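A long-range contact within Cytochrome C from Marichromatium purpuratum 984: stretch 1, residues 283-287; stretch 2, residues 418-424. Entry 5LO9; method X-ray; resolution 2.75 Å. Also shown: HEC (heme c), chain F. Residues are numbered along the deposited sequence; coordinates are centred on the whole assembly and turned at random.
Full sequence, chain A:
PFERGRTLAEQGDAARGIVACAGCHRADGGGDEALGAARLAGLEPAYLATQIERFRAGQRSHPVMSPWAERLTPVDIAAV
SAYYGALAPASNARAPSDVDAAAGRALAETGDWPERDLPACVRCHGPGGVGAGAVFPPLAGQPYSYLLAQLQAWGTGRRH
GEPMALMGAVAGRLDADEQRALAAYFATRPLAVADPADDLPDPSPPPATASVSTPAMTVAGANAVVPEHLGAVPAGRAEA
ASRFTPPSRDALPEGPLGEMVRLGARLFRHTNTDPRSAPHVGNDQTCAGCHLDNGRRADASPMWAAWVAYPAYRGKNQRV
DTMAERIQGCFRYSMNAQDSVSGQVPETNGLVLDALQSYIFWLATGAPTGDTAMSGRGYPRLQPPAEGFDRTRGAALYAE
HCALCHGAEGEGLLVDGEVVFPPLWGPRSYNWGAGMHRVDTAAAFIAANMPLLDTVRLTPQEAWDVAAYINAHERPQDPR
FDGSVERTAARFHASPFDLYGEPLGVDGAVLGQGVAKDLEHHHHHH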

# COMPACT_ATOMS: atom_id res chain seq x y z
N ASN A 283 11.31 -9.00 22.42
CA ASN A 283 10.58 -9.78 23.38
C ASN A 283 10.27 -11.12 22.75
O ASN A 283 10.89 -11.51 21.75
N ASP A 284 9.33 -11.84 23.37
CA ASP A 284 8.94 -13.19 22.99
C ASP A 284 7.50 -13.19 22.49
O ASP A 284 6.63 -13.86 23.04
N GLN A 285 7.29 -12.49 21.39
CA GLN A 285 5.99 -12.30 20.77
C GLN A 285 6.12 -12.61 19.29
O GLN A 285 7.22 -12.69 18.75
N THR A 286 4.97 -12.82 18.65
CA THR A 286 4.87 -12.84 17.20
C THR A 286 3.59 -12.11 16.81
O THR A 286 2.64 -12.02 17.60
N CYS A 287 3.56 -11.64 15.56
CA CYS A 287 2.38 -10.96 15.05
C CYS A 287 1.17 -11.88 15.18
O CYS A 287 0.07 -11.44 15.51
N GLU A 418 10.50 -21.17 19.83
CA GLU A 418 9.21 -20.74 19.29
C GLU A 418 8.23 -20.38 20.40
O GLU A 418 8.20 -21.02 21.45
N VAL A 419 7.41 -19.37 20.14
CA VAL A 419 6.39 -18.95 21.10
C VAL A 419 5.20 -19.88 20.95
O VAL A 419 4.48 -19.80 19.95
N VAL A 420 4.92 -20.67 21.97
CA VAL A 420 3.69 -21.44 21.97
C VAL A 420 2.58 -20.65 22.64
O VAL A 420 1.54 -20.42 22.03
N PHE A 421 2.81 -20.22 23.88
CA PHE A 421 1.83 -19.44 24.63
C PHE A 421 2.49 -18.12 25.00
O PHE A 421 3.48 -18.12 25.75
N PRO A 422 2.03 -17.00 24.46
CA PRO A 422 2.73 -15.76 24.65
C PRO A 422 2.72 -15.34 26.11
O PRO A 422 1.69 -15.42 26.78
N PRO A 423 3.85 -14.83 26.59
CA PRO A 423 3.89 -14.07 27.85
C PRO A 423 2.96 -12.88 27.82
O PRO A 423 2.98 -12.09 26.88
N LEU A 424 2.21 -12.69 28.90
CA LEU A 424 1.23 -11.62 28.97
C LEU A 424 1.66 -10.47 29.85
O LEU A 424 0.98 -9.43 29.87

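Two segments more than 130 residues apart can meet without a single hydrogen bond between them and still share a ligand, and this contact is a clear case. The polar link runs to heme c: Gln285 NE2 donates to HEC O2A over a very short 2.5 Å. The Gln285 CA-to-CB bond points away from the second stretch, but chi1 and chi2, both m, fold the chain so that its amide returns to the interface. There the methylene of Pro422 lies 4.0 Å from Gln285 NE2 at its CB, and that same CB is 3.2 Å from HEC O1A, so proline and glutamine both border the propionate. Gln285 OE1 also sits 3.1 Å from Pro423 O; both are acceptors, so the pair is close without a hydrogen bond.

The remainder is van der Waals packing, partly against the Asp284 carbonyl and partly between side chains. Val419, chi1 t, points toward the first stretch and places its CG2 3.5 Å from Asp284 O and 4.2 Å from Thr286 CG2, the latter on a p rotamer. Pro423 also points in, with its CD 3.4 Å from Asp284 O. Asp284, chi1 m, directs its CB toward this surface, 4.2 Å from Pro423 CG, while its carboxylate oxygens are hydrogen-bonded elsewhere in the structure. Phe421, chi1 m, is out of reach of the first stretch and lies against the heme, its CD1 3.6 Å from HEC CHD.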

# COMPACT_ATOMS: atom_id res chain seq x y z
CB ASN A 283 9.32 -9.03 23.85
CG ASN A 283 8.39 -8.72 22.74
OD1 ASN A 283 8.45 -9.32 21.67
ND2 ASN A 283 7.44 -7.82 23.01
CB ASP A 284 9.15 -14.16 24.16
CG ASP A 284 10.64 -14.39 24.47
OD1 ASP A 284 11.46 -14.31 23.53
OD2 ASP A 284 10.98 -14.71 25.63
CB GLN A 285 5.51 -10.87 20.95
CG GLN A 285 5.43 -10.43 22.40
CD GLN A 285 4.33 -11.10 23.23
OE1 GLN A 285 4.59 -11.55 24.34
NE2 GLN A 285 3.12 -11.09 22.74
CB THR A 286 4.82 -14.25 16.59
OG1 THR A 286 3.59 -14.88 16.96
CG2 THR A 286 6.01 -15.12 17.02
CB CYS A 287 2.56 -10.59 13.56
SG CYS A 287 4.12 -9.79 13.00
CB GLU A 418 8.59 -21.84 18.44
CG GLU A 418 9.42 -22.27 17.22
CD GLU A 418 9.80 -21.13 16.25
OE1 GLU A 418 8.96 -20.22 15.94
OE2 GLU A 418 10.98 -21.15 15.83
CB VAL A 419 5.95 -17.50 20.90
CG1 VAL A 419 5.03 -17.10 22.05
CG2 VAL A 419 7.12 -16.54 20.84
CB VAL A 420 3.88 -22.78 22.67
CG1 VAL A 420 2.59 -23.51 22.70
CG2 VAL A 420 4.90 -23.60 21.95
CB PHE A 421 1.36 -20.17 25.88
CG PHE A 421 0.85 -21.53 25.59
CD1 PHE A 421 -0.16 -21.70 24.66
CD2 PHE A 421 1.40 -22.65 26.20
CE1 PHE A 421 -0.64 -22.95 24.35
CE2 PHE A 421 0.95 -23.94 25.89
CZ PHE A 421 -0.08 -24.09 24.96
CB PRO A 422 1.92 -14.77 23.80
CG PRO A 422 1.21 -15.59 22.83
CD PRO A 422 0.92 -16.86 23.51
CB PRO A 423 5.35 -13.60 27.93
CG PRO A 423 6.08 -14.39 26.97
CD PRO A 423 5.15 -14.86 25.91
CB LEU A 424 -0.10 -12.18 29.47
CG LEU A 424 -0.67 -13.34 28.67
CD1 LEU A 424 -2.07 -13.66 29.24
CD2 LEU A 424 -0.74 -13.02 27.16
FE HEC F . -4.52 -16.91 25.36
CHA HEC F . -2.80 -15.34 22.76
CHB HEC F . -5.15 -13.83 26.89
CHC HEC F . -6.55 -18.50 27.66
CHD HEC F . -3.38 -20.05 24.22
NA HEC F . -4.05 -14.93 24.91
C1A HEC F . -3.34 -14.51 23.85
C2A HEC F . -3.17 -13.03 23.86
C3A HEC F . -3.87 -12.59 25.05
C4A HEC F . -4.37 -13.86 25.64
CMA HEC F . -4.01 -11.17 25.52
CAA HEC F . -2.48 -12.12 22.89
CBA HEC F . -1.42 -11.33 23.65
CGA HEC F . -0.00 -11.65 23.25
O1A HEC F . 0.19 -12.47 22.35
O2A HEC F . 0.91 -11.06 23.87
NB HEC F . -5.65 -16.27 26.97
C1B HEC F . -5.78 -15.03 27.43
C2B HEC F . -6.67 -14.94 28.61
C3B HEC F . -7.10 -16.32 28.83
C4B HEC F . -6.41 -17.05 27.74
CMB HEC F . -7.03 -13.72 29.38
CAB HEC F . -8.03 -16.86 29.88
CBB HEC F . -9.36 -16.18 29.68
NC HEC F . -4.89 -18.91 25.86
C1C HEC F . -5.73 -19.33 26.80
C2C HEC F . -5.74 -20.80 26.96
C3C HEC F . -4.81 -21.27 25.96
C4C HEC F . -4.33 -20.00 25.35
CMC HEC F . -6.53 -21.58 27.95
CAC HEC F . -4.33 -22.66 25.62
CBC HEC F . -5.37 -23.69 25.33
ND HEC F . -3.33 -17.56 23.77
C1D HEC F . -3.01 -18.83 23.48
C2D HEC F . -2.18 -18.91 22.25
C3D HEC F . -2.02 -17.53 21.82
C4D HEC F . -2.78 -16.78 22.83
CMD HEC F . -1.61 -20.10 21.57
CAD HEC F . -1.26 -17.05 20.64
CBD HEC F . -2.12 -17.35 19.41
CGD HEC F . -1.30 -17.84 18.23
O1D HEC F . -0.07 -18.03 18.30
O2D HEC F . -1.90 -18.09 17.18